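Side-chain contacts in petrobactin biosynthesis protein AsbB (PDB 3TO3), which catalyses the ATP-dependent condensation of spermidine with citryl-spermidine intermediates in the biosynthesis of the siderophore petrobactin: residues K199-G204 with Q240-P245; A260-D265 with V353-N358; T67-G72 with D92-I97; V23-L28 with D84-R89. One frame throughout, in Å; residues are numbered along the deposited sequence.

Interaction 1 (K199-G204 with Q240-P245); sequences KNATVG and QYLFIP. With EDO (1,2-ethanediol), chain G.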
loop_
_atom_site.group_PDB
_atom_site.type_symbol
_atom_site.label_atom_id
_atom_site.label_comp_id
_atom_site.label_asym_id
_atom_site.label_seq_id
_atom_site.Cartn_x
_atom_site.Cartn_y
_atom_site.Cartn_z
ATOM N N LYS B 199 9.826 27.287 -9.025
ATOM C CA LYS B 199 9.825 27.497 -7.593
ATOM C C LYS B 199 10.339 26.207 -6.909
ATOM O O LYS B 199 11.137 26.253 -5.974
ATOM C CB LYS B 199 8.412 27.839 -7.146
ATOM C CG LYS B 199 8.300 28.314 -5.729
ATOM C CD LYS B 199 6.933 28.957 -5.473
ATOM C CE LYS B 199 5.794 27.988 -5.793
ATOM N NZ LYS B 199 4.429 28.556 -5.512
ATOM N N ASN B 200 9.779 25.068 -7.292
ATOM C CA ASN B 200 10.281 23.768 -6.857
ATOM C C ASN B 200 11.112 22.897 -7.810
ATOM O O ASN B 200 11.656 21.860 -7.407
ATOM C CB ASN B 200 9.146 22.994 -6.181
ATOM C CG ASN B 200 8.540 23.794 -5.007
ATOM O OD1 ASN B 200 7.481 24.417 -5.126
ATOM N ND2 ASN B 200 9.253 23.820 -3.894
ATOM N N ALA B 201 11.262 23.318 -9.056
ATOM C CA ALA B 201 11.922 22.435 -10.017
ATOM C C ALA B 201 13.319 22.961 -10.273
ATOM O O ALA B 201 13.511 24.172 -10.331
ATOM C CB ALA B 201 11.136 22.373 -11.298
ATOM N N THR B 202 14.288 22.056 -10.384
ATOM C CA THR B 202 15.657 22.407 -10.743
ATOM C C THR B 202 16.266 21.383 -11.681
ATOM O O THR B 202 16.000 20.197 -11.621
ATOM C CB THR B 202 16.635 22.445 -9.545
ATOM O OG1 THR B 202 16.395 21.311 -8.706
ATOM C CG2 THR B 202 16.483 23.714 -8.737
ATOM N N VAL B 203 17.107 21.888 -12.550
ATOM C CA VAL B 203 18.002 21.103 -13.351
ATOM C C VAL B 203 19.124 20.661 -12.415
ATOM O O VAL B 203 19.277 21.212 -11.323
ATOM C CB VAL B 203 18.468 22.031 -14.455
ATOM C CG1 VAL B 203 19.932 21.840 -14.800
ATOM C CG2 VAL B 203 17.500 21.934 -15.638
ATOM N N GLY B 204 19.856 19.627 -12.790
ATOM C CA GLY B 204 21.005 19.207 -12.006
ATOM C C GLY B 204 22.074 20.295 -11.857
ATOM O O GLY B 204 22.132 21.239 -12.637
ATOM N N GLN B 240 8.610 30.217 -16.447
ATOM C CA GLN B 240 8.691 29.815 -15.043
ATOM C C GLN B 240 8.709 28.295 -14.847
ATOM O O GLN B 240 8.589 27.813 -13.708
ATOM C CB GLN B 240 7.560 30.424 -14.214
ATOM C CG GLN B 240 7.595 31.947 -14.109
ATOM C CD GLN B 240 8.554 32.428 -13.042
ATOM O OE1 GLN B 240 9.760 32.483 -13.258
ATOM N NE2 GLN B 240 8.018 32.774 -11.877
ATOM N N TYR B 241 8.788 27.543 -15.947
ATOM C CA TYR B 241 8.682 26.078 -15.870
ATOM C C TYR B 241 9.836 25.308 -16.487
ATOM O O TYR B 241 10.399 25.715 -17.504
ATOM C CB TYR B 241 7.397 25.603 -16.538
ATOM C CG TYR B 241 6.158 26.053 -15.822
ATOM C CD1 TYR B 241 5.451 25.182 -15.020
ATOM C CD2 TYR B 241 5.705 27.365 -15.932
ATOM C CE1 TYR B 241 4.319 25.592 -14.358
ATOM C CE2 TYR B 241 4.584 27.789 -15.260
ATOM C CZ TYR B 241 3.884 26.881 -14.478
ATOM O OH TYR B 241 2.753 27.276 -13.809
ATOM N N LEU B 242 10.176 24.188 -15.861
ATOM C CA LEU B 242 11.005 23.175 -16.507
ATOM C C LEU B 242 10.092 22.038 -16.995
ATOM O O LEU B 242 8.893 22.055 -16.749
ATOM C CB LEU B 242 12.063 22.674 -15.530
ATOM C CG LEU B 242 13.062 23.743 -15.046
ATOM C CD1 LEU B 242 13.923 23.259 -13.868
ATOM C CD2 LEU B 242 13.994 24.200 -16.210
ATOM N N PHE B 243 10.656 21.049 -17.659
ATOM C CA PHE B 243 9.879 19.980 -18.276
ATOM C C PHE B 243 10.459 18.675 -17.838
ATOM O O PHE B 243 11.675 18.506 -17.927
ATOM C CB PHE B 243 9.929 20.093 -19.799
ATOM C CG PHE B 243 9.285 21.352 -20.305
ATOM C CD1 PHE B 243 10.007 22.544 -20.361
ATOM C CD2 PHE B 243 7.947 21.366 -20.657
ATOM C CE1 PHE B 243 9.399 23.732 -20.813
ATOM C CE2 PHE B 243 7.332 22.550 -21.105
ATOM C CZ PHE B 243 8.055 23.720 -21.186
ATOM N N ILE B 244 9.610 17.777 -17.320
ATOM C CA ILE B 244 10.085 16.493 -16.820
ATOM C C ILE B 244 9.237 15.362 -17.381
ATOM O O ILE B 244 8.005 15.411 -17.345
ATOM C CB ILE B 244 9.900 16.474 -15.291
ATOM C CG1 ILE B 244 10.327 17.823 -14.679
ATOM C CG2 ILE B 244 10.590 15.281 -14.668
ATOM C CD1 ILE B 244 10.411 17.785 -13.178
ATOM N N PRO B 245 9.898 14.307 -17.862
ATOM C CA PRO B 245 9.196 13.098 -18.298
ATOM C C PRO B 245 8.825 12.221 -17.069
ATOM O O PRO B 245 9.626 12.133 -16.145
ATOM C CB PRO B 245 10.194 12.440 -19.243
ATOM C CG PRO B 245 11.528 12.891 -18.751
ATOM C CD PRO B 245 11.356 14.213 -18.037
HETATM C C1 EDO G . 2.797 27.933 -8.404
HETATM O O1 EDO G . 3.644 29.091 -8.368
HETATM C C2 EDO G . 3.585 26.723 -7.906
HETATM O O2 EDO G . 3.342 26.443 -6.513
#

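Interaction 2 (A260-D265 with V353-N358); sequences AEDIQD and VMYDTN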
loop_
_atom_site.group_PDB
_atom_site.type_symbol
_atom_site.label_atom_id
_atom_site.label_comp_id
_atom_site.label_asym_id
_atom_site.label_seq_id
_atom_site.Cartn_x
_atom_site.Cartn_y
_atom_site.Cartn_z
ATOM N N ALA B 260 -2.280 16.593 -6.052
ATOM C CA ALA B 260 -3.460 17.349 -6.432
ATOM C C ALA B 260 -3.294 18.839 -6.140
ATOM O O ALA B 260 -3.704 19.676 -6.931
ATOM C CB ALA B 260 -4.707 16.813 -5.713
ATOM N N GLU B 261 -2.703 19.196 -5.019
ATOM C CA GLU B 261 -2.644 20.625 -4.707
ATOM C C GLU B 261 -1.688 21.387 -5.669
ATOM O O GLU B 261 -1.935 22.519 -6.032
ATOM C CB GLU B 261 -2.349 20.844 -3.218
ATOM C CG GLU B 261 -1.093 21.637 -2.917
ATOM C CD GLU B 261 -0.508 21.346 -1.528
ATOM O OE1 GLU B 261 -0.906 20.330 -0.896
ATOM O OE2 GLU B 261 0.357 22.143 -1.082
ATOM N N ASP B 262 -0.629 20.735 -6.114
ATOM C CA ASP B 262 0.267 21.298 -7.124
ATOM C C ASP B 262 -0.431 21.378 -8.480
ATOM O O ASP B 262 -0.229 22.306 -9.229
ATOM C CB ASP B 262 1.538 20.431 -7.269
ATOM C CG ASP B 262 2.153 20.060 -5.930
ATOM O OD1 ASP B 262 3.252 20.570 -5.615
ATOM O OD2 ASP B 262 1.530 19.266 -5.184
ATOM N N ILE B 263 -1.231 20.381 -8.824
ATOM C CA ILE B 263 -1.977 20.469 -10.069
ATOM C C ILE B 263 -2.972 21.626 -10.015
ATOM O O ILE B 263 -3.115 22.375 -10.960
ATOM C CB ILE B 263 -2.652 19.133 -10.391
ATOM C CG1 ILE B 263 -1.582 18.112 -10.782
ATOM C CG2 ILE B 263 -3.682 19.288 -11.508
ATOM C CD1 ILE B 263 -2.039 16.642 -10.731
ATOM N N GLN B 264 -3.645 21.779 -8.884
ATOM C CA GLN B 264 -4.605 22.859 -8.683
ATOM C C GLN B 264 -4.001 24.267 -8.884
ATOM O O GLN B 264 -4.614 25.141 -9.492
ATOM C CB GLN B 264 -5.225 22.742 -7.274
ATOM C CG GLN B 264 -5.718 24.071 -6.659
ATOM C CD GLN B 264 -6.927 24.556 -7.356
ATOM O OE1 GLN B 264 -7.608 23.763 -8.011
ATOM N NE2 GLN B 264 -7.220 25.861 -7.247
ATOM N N ASP B 265 -2.826 24.491 -8.320
ATOM C CA ASP B 265 -2.179 25.785 -8.367
ATOM C C ASP B 265 -1.166 25.937 -9.517
ATOM O O ASP B 265 -0.441 26.923 -9.581
ATOM C CB ASP B 265 -1.615 26.199 -6.994
ATOM C CG ASP B 265 -0.366 25.430 -6.602
ATOM O OD1 ASP B 265 0.025 25.514 -5.419
ATOM O OD2 ASP B 265 0.230 24.749 -7.464
ATOM N N VAL B 353 16.813 16.389 -13.978
ATOM C CA VAL B 353 15.878 17.435 -13.614
ATOM C C VAL B 353 14.932 16.848 -12.594
ATOM O O VAL B 353 14.701 15.644 -12.597
ATOM C CB VAL B 353 15.076 17.901 -14.834
ATOM C CG1 VAL B 353 14.156 16.784 -15.313
ATOM C CG2 VAL B 353 14.298 19.172 -14.508
HETATM N N MSE B 354 14.375 17.687 -11.735
HETATM C CA MSE B 354 13.441 17.209 -10.725
HETATM C C MSE B 354 12.507 18.299 -10.163
HETATM O O MSE B 354 12.759 19.505 -10.259
HETATM C CB MSE B 354 14.225 16.657 -9.572
HETATM C CG MSE B 354 14.752 17.810 -8.760
HETATM SE SE MSE B 354 16.006 17.228 -7.455
HETATM C CE MSE B 354 17.633 17.983 -8.247
ATOM N N TYR B 355 11.429 17.847 -9.550
ATOM C CA TYR B 355 10.492 18.719 -8.874
ATOM C C TYR B 355 10.429 18.197 -7.449
ATOM O O TYR B 355 10.023 17.064 -7.229
ATOM C CB TYR B 355 9.133 18.606 -9.542
ATOM C CG TYR B 355 8.052 19.470 -8.935
ATOM C CD1 TYR B 355 7.838 20.766 -9.392
ATOM C CD2 TYR B 355 7.224 18.983 -7.929
ATOM C CE1 TYR B 355 6.831 21.565 -8.861
ATOM C CE2 TYR B 355 6.196 19.759 -7.407
ATOM C CZ TYR B 355 6.008 21.050 -7.867
ATOM O OH TYR B 355 4.992 21.820 -7.354
ATOM N N ASP B 356 10.884 19.002 -6.501
ATOM C CA ASP B 356 11.126 18.539 -5.138
ATOM C C ASP B 356 10.594 19.570 -4.180
ATOM O O ASP B 356 11.020 20.706 -4.205
ATOM C CB ASP B 356 12.632 18.356 -4.880
ATOM C CG ASP B 356 12.956 18.038 -3.407
ATOM O OD1 ASP B 356 14.045 18.450 -2.908
ATOM O OD2 ASP B 356 12.124 17.365 -2.749
ATOM N N THR B 357 9.687 19.153 -3.311
ATOM C CA THR B 357 9.132 20.025 -2.294
ATOM C C THR B 357 9.493 19.534 -0.901
ATOM O O THR B 357 10.244 18.569 -0.727
ATOM C CB THR B 357 7.604 20.095 -2.418
ATOM O OG1 THR B 357 7.037 18.789 -2.215
ATOM C CG2 THR B 357 7.226 20.599 -3.804
ATOM N N ASN B 358 8.969 20.232 0.093
ATOM C CA ASN B 358 9.063 19.799 1.478
ATOM C C ASN B 358 8.625 18.347 1.669
ATOM O O ASN B 358 9.387 17.533 2.205
ATOM C CB ASN B 358 8.186 20.695 2.374
ATOM C CG ASN B 358 8.914 21.937 2.870
ATOM O OD1 ASN B 358 10.138 21.931 3.040
ATOM N ND2 ASN B 358 8.157 23.007 3.119
#

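Interaction 3 (T67-G72 with D92-I97); sequences TYECYG and DGKQEI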
loop_
_atom_site.group_PDB
_atom_site.type_symbol
_atom_site.label_atom_id
_atom_site.label_comp_id
_atom_site.label_asym_id
_atom_site.label_seq_id
_atom_site.Cartn_x
_atom_site.Cartn_y
_atom_site.Cartn_z
ATOM N N THR B 67 11.082 -29.408 12.870
ATOM C CA THR B 67 12.422 -29.314 12.301
ATOM C C THR B 67 12.338 -29.211 10.781
ATOM O O THR B 67 11.579 -29.947 10.152
ATOM C CB THR B 67 13.296 -30.523 12.725
ATOM O OG1 THR B 67 13.840 -30.273 14.020
ATOM C CG2 THR B 67 14.455 -30.730 11.779
ATOM N N TYR B 68 13.116 -28.297 10.198
ATOM C CA TYR B 68 13.300 -28.239 8.746
ATOM C C TYR B 68 14.650 -28.805 8.335
ATOM O O TYR B 68 15.667 -28.456 8.919
ATOM C CB TYR B 68 13.147 -26.816 8.239
ATOM C CG TYR B 68 11.753 -26.292 8.416
ATOM C CD1 TYR B 68 10.807 -26.489 7.437
ATOM C CD2 TYR B 68 11.367 -25.632 9.582
ATOM C CE1 TYR B 68 9.538 -26.037 7.582
ATOM C CE2 TYR B 68 10.071 -25.168 9.744
ATOM C CZ TYR B 68 9.169 -25.368 8.715
ATOM O OH TYR B 68 7.874 -24.936 8.783
ATOM N N GLU B 69 14.652 -29.674 7.327
ATOM C CA GLU B 69 15.852 -30.406 6.939
ATOM C C GLU B 69 16.195 -30.156 5.495
ATOM O O GLU B 69 15.319 -30.129 4.644
ATOM C CB GLU B 69 15.645 -31.912 7.073
ATOM C CG GLU B 69 15.710 -32.447 8.478
ATOM C CD GLU B 69 15.599 -33.976 8.540
ATOM O OE1 GLU B 69 15.554 -34.639 7.468
ATOM O OE2 GLU B 69 15.554 -34.509 9.673
ATOM N N CYS B 70 17.477 -29.997 5.222
ATOM C CA CYS B 70 17.942 -29.974 3.851
ATOM C C CYS B 70 19.426 -30.262 3.770
ATOM O O CYS B 70 20.142 -30.099 4.752
ATOM C CB CYS B 70 17.621 -28.633 3.200
ATOM S SG CYS B 70 18.253 -27.241 4.064
ATOM N N TYR B 71 19.869 -30.690 2.588
ATOM C CA TYR B 71 21.266 -30.944 2.313
ATOM C C TYR B 71 21.872 -29.764 1.536
ATOM O O TYR B 71 21.225 -29.171 0.676
ATOM C CB TYR B 71 21.418 -32.236 1.505
ATOM C CG TYR B 71 21.318 -33.514 2.332
ATOM C CD1 TYR B 71 20.126 -34.238 2.404
ATOM C CD2 TYR B 71 22.413 -33.999 3.031
ATOM C CE1 TYR B 71 20.032 -35.416 3.160
ATOM C CE2 TYR B 71 22.336 -35.177 3.785
ATOM C CZ TYR B 71 21.139 -35.876 3.852
ATOM O OH TYR B 71 21.065 -37.061 4.587
ATOM N N GLY B 72 23.116 -29.424 1.839
ATOM C CA GLY B 72 23.811 -28.419 1.066
ATOM C C GLY B 72 25.290 -28.414 1.343
ATOM O O GLY B 72 25.816 -29.337 1.937
ATOM N N ASP B 92 5.653 -35.065 12.461
ATOM C CA ASP B 92 5.224 -36.440 12.586
ATOM C C ASP B 92 5.756 -37.152 11.362
ATOM O O ASP B 92 6.570 -38.065 11.475
ATOM C CB ASP B 92 3.705 -36.552 12.732
ATOM C CG ASP B 92 3.239 -36.348 14.171
ATOM O OD1 ASP B 92 4.099 -36.330 15.085
ATOM O OD2 ASP B 92 2.012 -36.223 14.390
ATOM N N GLY B 93 5.309 -36.717 10.190
ATOM C CA GLY B 93 5.864 -37.229 8.962
ATOM C C GLY B 93 6.813 -36.191 8.413
ATOM O O GLY B 93 7.216 -35.243 9.106
ATOM N N LYS B 94 7.165 -36.383 7.151
ATOM C CA LYS B 94 8.053 -35.493 6.450
ATOM C C LYS B 94 7.278 -34.937 5.260
ATOM O O LYS B 94 6.572 -35.676 4.574
ATOM C CB LYS B 94 9.275 -36.265 5.982
ATOM C CG LYS B 94 10.213 -36.648 7.094
ATOM C CD LYS B 94 11.522 -37.211 6.531
ATOM C CE LYS B 94 12.703 -36.975 7.491
ATOM N NZ LYS B 94 14.012 -37.507 6.979
ATOM N N GLN B 95 7.354 -33.633 5.046
ATOM C CA GLN B 95 6.736 -33.044 3.872
ATOM C C GLN B 95 7.502 -31.820 3.374
ATOM O O GLN B 95 7.943 -30.977 4.155
ATOM C CB GLN B 95 5.277 -32.683 4.157
ATOM C CG GLN B 95 4.527 -32.143 2.939
ATOM C CD GLN B 95 3.080 -31.766 3.243
ATOM O OE1 GLN B 95 2.603 -31.931 4.373
ATOM N NE2 GLN B 95 2.375 -31.248 2.233
ATOM N N GLU B 96 7.632 -31.707 2.064
ATOM C CA GLU B 96 8.247 -30.536 1.484
ATOM C C GLU B 96 7.416 -29.335 1.909
ATOM O O GLU B 96 6.182 -29.377 1.851
ATOM C CB GLU B 96 8.240 -30.645 -0.033
ATOM C CG GLU B 96 8.639 -29.345 -0.756
ATOM C CD GLU B 96 8.504 -29.435 -2.286
ATOM O OE1 GLU B 96 8.787 -28.392 -2.914
ATOM O OE2 GLU B 96 8.118 -30.514 -2.851
ATOM N N ILE B 97 8.077 -28.256 2.314
ATOM C CA ILE B 97 7.345 -27.088 2.788
ATOM C C ILE B 97 6.616 -26.357 1.651
ATOM O O ILE B 97 7.189 -26.124 0.597
ATOM C CB ILE B 97 8.237 -26.130 3.588
ATOM C CG1 ILE B 97 7.402 -24.945 4.079
ATOM C CG2 ILE B 97 9.379 -25.667 2.768
ATOM C CD1 ILE B 97 6.164 -25.383 4.956
#

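Interaction 4 (V23-L28 with D84-R89); sequences VRRRVL and DSLIVR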
loop_
_atom_site.group_PDB
_atom_site.type_symbol
_atom_site.label_atom_id
_atom_site.label_comp_id
_atom_site.label_asym_id
_atom_site.label_seq_id
_atom_site.Cartn_x
_atom_site.Cartn_y
_atom_site.Cartn_z
ATOM N N VAL B 23 9.296 -21.862 -8.836
ATOM C CA VAL B 23 9.615 -20.536 -8.294
ATOM C C VAL B 23 9.565 -20.582 -6.798
ATOM O O VAL B 23 10.427 -20.039 -6.123
ATOM C CB VAL B 23 8.733 -19.417 -8.881
ATOM C CG1 VAL B 23 8.844 -18.088 -8.070
ATOM C CG2 VAL B 23 9.148 -19.176 -10.327
ATOM N N ARG B 24 8.567 -21.271 -6.275
ATOM C CA ARG B 24 8.449 -21.406 -4.826
ATOM C C ARG B 24 9.716 -22.065 -4.284
ATOM O O ARG B 24 10.303 -21.622 -3.287
ATOM C CB ARG B 24 7.237 -22.253 -4.453
ATOM C CG ARG B 24 6.944 -22.277 -2.972
ATOM C CD ARG B 24 5.965 -23.372 -2.681
ATOM N NE ARG B 24 6.553 -24.684 -2.935
ATOM C CZ ARG B 24 5.831 -25.777 -3.146
ATOM N NH1 ARG B 24 4.497 -25.709 -3.148
ATOM N NH2 ARG B 24 6.437 -26.928 -3.368
ATOM N N ARG B 25 10.139 -23.123 -4.963
ATOM C CA ARG B 25 11.292 -23.860 -4.525
ATOM C C ARG B 25 12.535 -22.971 -4.576
ATOM O O ARG B 25 13.349 -22.986 -3.654
ATOM C CB ARG B 25 11.479 -25.124 -5.376
ATOM C CG ARG B 25 10.583 -26.241 -4.909
ATOM C CD ARG B 25 10.466 -27.294 -5.956
ATOM N NE ARG B 25 9.710 -28.439 -5.470
ATOM C CZ ARG B 25 9.522 -29.546 -6.173
ATOM N NH1 ARG B 25 10.082 -29.650 -7.372
ATOM N NH2 ARG B 25 8.796 -30.553 -5.676
ATOM N N ARG B 26 12.670 -22.203 -5.654
ATOM C CA ARG B 26 13.818 -21.331 -5.808
ATOM C C ARG B 26 13.849 -20.267 -4.694
ATOM O O ARG B 26 14.900 -20.017 -4.086
ATOM C CB ARG B 26 13.831 -20.671 -7.181
ATOM C CG ARG B 26 14.917 -19.610 -7.327
ATOM C CD ARG B 26 14.761 -18.749 -8.573
ATOM N NE ARG B 26 15.638 -17.596 -8.442
ATOM C CZ ARG B 26 15.724 -16.581 -9.297
ATOM N NH1 ARG B 26 14.987 -16.560 -10.417
ATOM N NH2 ARG B 26 16.576 -15.582 -9.040
ATOM N N VAL B 27 12.696 -19.666 -4.414
ATOM C CA VAL B 27 12.635 -18.594 -3.441
ATOM C C VAL B 27 12.925 -19.116 -2.046
ATOM O O VAL B 27 13.605 -18.464 -1.271
ATOM C CB VAL B 27 11.281 -17.843 -3.491
ATOM C CG1 VAL B 27 11.110 -16.969 -2.265
ATOM C CG2 VAL B 27 11.183 -16.989 -4.773
ATOM N N LEU B 28 12.429 -20.309 -1.728
ATOM C CA LEU B 28 12.798 -20.940 -0.478
ATOM C C LEU B 28 14.306 -21.221 -0.414
ATOM O O LEU B 28 14.944 -20.991 0.612
ATOM C CB LEU B 28 12.020 -22.234 -0.272
ATOM C CG LEU B 28 10.636 -22.050 0.318
ATOM C CD1 LEU B 28 9.910 -23.388 0.288
ATOM C CD2 LEU B 28 10.817 -21.573 1.737
ATOM N N ASP B 84 21.206 -27.816 -1.796
ATOM C CA ASP B 84 21.041 -28.698 -2.950
ATOM C C ASP B 84 19.760 -29.546 -2.973
ATOM O O ASP B 84 19.504 -30.245 -3.955
ATOM C CB ASP B 84 22.258 -29.620 -3.081
ATOM C CG ASP B 84 23.584 -28.836 -3.114
ATOM O OD1 ASP B 84 23.653 -27.825 -3.856
ATOM O OD2 ASP B 84 24.553 -29.213 -2.399
ATOM N N SER B 85 18.959 -29.501 -1.914
ATOM C CA SER B 85 17.833 -30.429 -1.817
ATOM C C SER B 85 16.625 -29.653 -1.385
ATOM O O SER B 85 16.773 -28.600 -0.793
ATOM C CB SER B 85 18.112 -31.550 -0.805
ATOM O OG SER B 85 17.810 -31.138 0.528
ATOM N N LEU B 86 15.439 -30.199 -1.618
ATOM C CA LEU B 86 14.209 -29.555 -1.180
ATOM C C LEU B 86 14.213 -29.333 0.340
ATOM O O LEU B 86 14.860 -30.057 1.096
ATOM C CB LEU B 86 13.017 -30.445 -1.533
ATOM C CG LEU B 86 12.684 -30.651 -3.019
ATOM C CD1 LEU B 86 11.438 -31.552 -3.140
ATOM C CD2 LEU B 86 12.444 -29.319 -3.701
ATOM N N ILE B 87 13.495 -28.312 0.787
ATOM C CA ILE B 87 13.385 -28.060 2.201
ATOM C C ILE B 87 12.155 -28.730 2.793
ATOM O O ILE B 87 11.014 -28.429 2.413
ATOM C CB ILE B 87 13.424 -26.556 2.474
ATOM C CG1 ILE B 87 14.840 -26.038 2.151
ATOM C CG2 ILE B 87 13.036 -26.262 3.925
ATOM C CD1 ILE B 87 14.840 -24.818 1.396
ATOM N N VAL B 88 12.417 -29.660 3.712
ATOM C CA VAL B 88 11.411 -30.569 4.248
ATOM C C VAL B 88 11.086 -30.258 5.700
ATOM O O VAL B 88 11.989 -30.064 6.537
ATOM C CB VAL B 88 11.909 -32.026 4.186
ATOM C CG1 VAL B 88 10.865 -32.959 4.730
ATOM C CG2 VAL B 88 12.253 -32.385 2.755
ATOM N N ARG B 89 9.793 -30.206 5.996
ATOM C CA ARG B 89 9.334 -29.998 7.356
ATOM C C ARG B 89 9.107 -31.333 8.058
ATOM O O ARG B 89 8.300 -32.152 7.618
ATOM C CB ARG B 89 8.040 -29.196 7.353
ATOM C CG ARG B 89 7.487 -28.852 8.746
ATOM C CD ARG B 89 6.223 -28.057 8.574
ATOM N NE ARG B 89 5.664 -27.508 9.802
ATOM C CZ ARG B 89 4.815 -28.153 10.595
ATOM N NH1 ARG B 89 4.455 -29.410 10.320
ATOM N NH2 ARG B 89 4.333 -27.546 11.671
#

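Interaction 1 (K199-G204 with Q240-P245)
Leu242 meets the backbone of strand 201-203 end-on, and a single methyl group, CD1, does all the touching. CD1 of Leu242 lies 3.7 Å from CA of Thr202 and equally far from C of Ala201, so it presses on main-chain atoms as much as on side chains. Beside it, CB of Ala201 points toward the other strand and stops 3.9 Å from Leu242 CD1, while CG2 of Val203 comes in at 4.2 Å from the same methyl. With CG of Leu242 anti to its carbonyl carbon (chi1 -62°) and the chain extended beyond, the branch projects from its own strand to the other. Thr202 points away and touches Met354 instead. At the margin, Lys199 leads away from the contact, and its NZ donates a 2.6 Å hydrogen bond to O2 of an ethanediol, probably a crystallisation additive.

The strand axes approach to 7.3 Å at an angle of 74°, and the backbones form no hydrogen bonds with each other: strand 241-246 pairs with 192-197, strand 201-203 with 345-355. Near-perpendicular strands of two different sheets, joined by one leucine methyl packed on side chains and backbone, are consistent with orthogonal sheet packing, here within the IucA/IucC family region.

Interaction 2 (A260-D265 with V353-N358)
Helix 260-264 packs beside the end of strand 345-355, in the large mixed sheet of the IucA/IucC family region, and a side-chain hydrogen bond joins the two. It runs from OH of Tyr355 to OD1 of Asp262 and is 2.8 Å long. The acceptor uses the anti lone pair of OD1, the one turned away from the other carboxylate oxygen. OD1 lies at the edge of the tyrosine ring and in its plane, whereas the carboxylate itself is turned 75° from that plane, so the two flat groups do not stack.

The backbones stand well apart, with CA of Asp262 and CA of Thr357 the nearest pair at 10.2 Å, and the long tyrosine side chain spans the gap. Its CG is anti to the backbone N (chi1 -180°), which carries the phenol outward to the helix. Tyr355 is buried, and its side chain also touches Ile268, Leu366, Asn200 and Ala201; this packing probably limits the movement of the ring and so of its hydroxyl. Asp262 rests on Ile268 as well, so strand 268-273 lies against both partners. The helix also meets the second subunit of the homodimer, where Ile263 packs on Ile15 of that subunit and Gln264 on its Ile21. Within the contact itself, the remaining approach is a loose one, CG2 of Thr357 standing 4.4 Å from OD1 of Asp262.

Interaction 3 (T67-G72 with D92-I97)
Glu69 and Lys94 form a salt bridge across the antiparallel sheet of the N-terminal part of the chain. It spans one intervening strand, since 88-90 pairs with 65-74 on one side and with 94-96 on the other. NZ of Lys94 lies 3.3 Å from OE1 of Glu69, and the hydrogen bond within this ion pair is weak. The two side chains cross at about a right angle. Both are extended beyond CG and together bridge the width of the middle strand, each starting with CG anti to its carbonyl carbon (chi1 -77° in Glu69, -72° in Lys94). On that strand Val88 touches the aliphatic base of Lys94, and Val90 the side chain of Glu69. Because Lys94 is exposed and Glu69 only partly buried, solvent probably weakens the attraction.

Packing takes over at Tyr68 and Ile97, which are both buried. CB of Ile97 sits at the edge of the Tyr68 ring, near its plane, so the isoleucine abuts the rim of the phenol. The polar end of the tyrosine is held by Glu106, to whose OE1 the hydroxyl is hydrogen-bonded, and Phe103 stacks edge-to-face with the ring. Both of these residues lie on helix 100-110, where Ile97 also touches Phe103. The nearest approach of tyrosine and isoleucine is 4.2 Å, between CE1 of Tyr68 and CB of Ile97.

Interaction 4 (V23-L28 with D84-R89)
Leu86 lays its two methyl groups against the side chain of Arg25, with CD2 over one face of the guanidinium. CD2 is 3.4 Å from NE of Arg25 and 3.6 Å from its CD, while CD1 of Leu86 reaches toward the outer end, 3.8 Å from Arg25 NH2. The arginine is extended from CG to NE, giving the leucine a length of chain to lie across at an oblique angle. The other first-shell contact is van der Waals packing: CD1 of Ile87 lies 3.9 Å from the carbonyl O of Leu28 and 4.2 Å from its CB. Ile87 and Leu28 are both buried, whereas Leu86 is exposed, so the contact grades from inside to surface.

Glu96 helps to fix the guanidinium: its OE1 makes salt bridges with NE of Arg25 and also with NH2 of Arg24. The carboxylate thus holds two arginines of one helix, and the bond to NE probably restrains the turning of the group beneath Leu86. Ile87 is secured by its backbone pairing with Ile97 and by Cys70 of strand 65-74. Helix 18-37 therefore runs beside the sheet at the approach to strand 88-90, with helix 115-138 against its Val23 and Val27 and helix 100-110 touching Leu28.

In the fold
The contacts form two clusters, with interactions 1 and 2 about 46 to 57 Å from interactions 3 and 4 between centres. Within each cluster the centres lie about 10 Å apart. Strands 201-203 and 345-355 are neighbours in one sheet and link interactions 1 and 2; the backbones of Asn200 and Thr202 probably hydrogen-bond to those of Asp356 and Met354. Interactions 3 and 4 share the N-terminal sheet, and Ile97 CG2 packs against Leu28 CD1 at 3.4 Å. All four are partly buried. Interaction 1 is van der Waals packing of one leucine methyl, interaction 2 a lone hydrogen bond near the dimer partner, interaction 3 a weak surface ion pair beside buried packing, and interaction 4 aliphatic cover over an arginine.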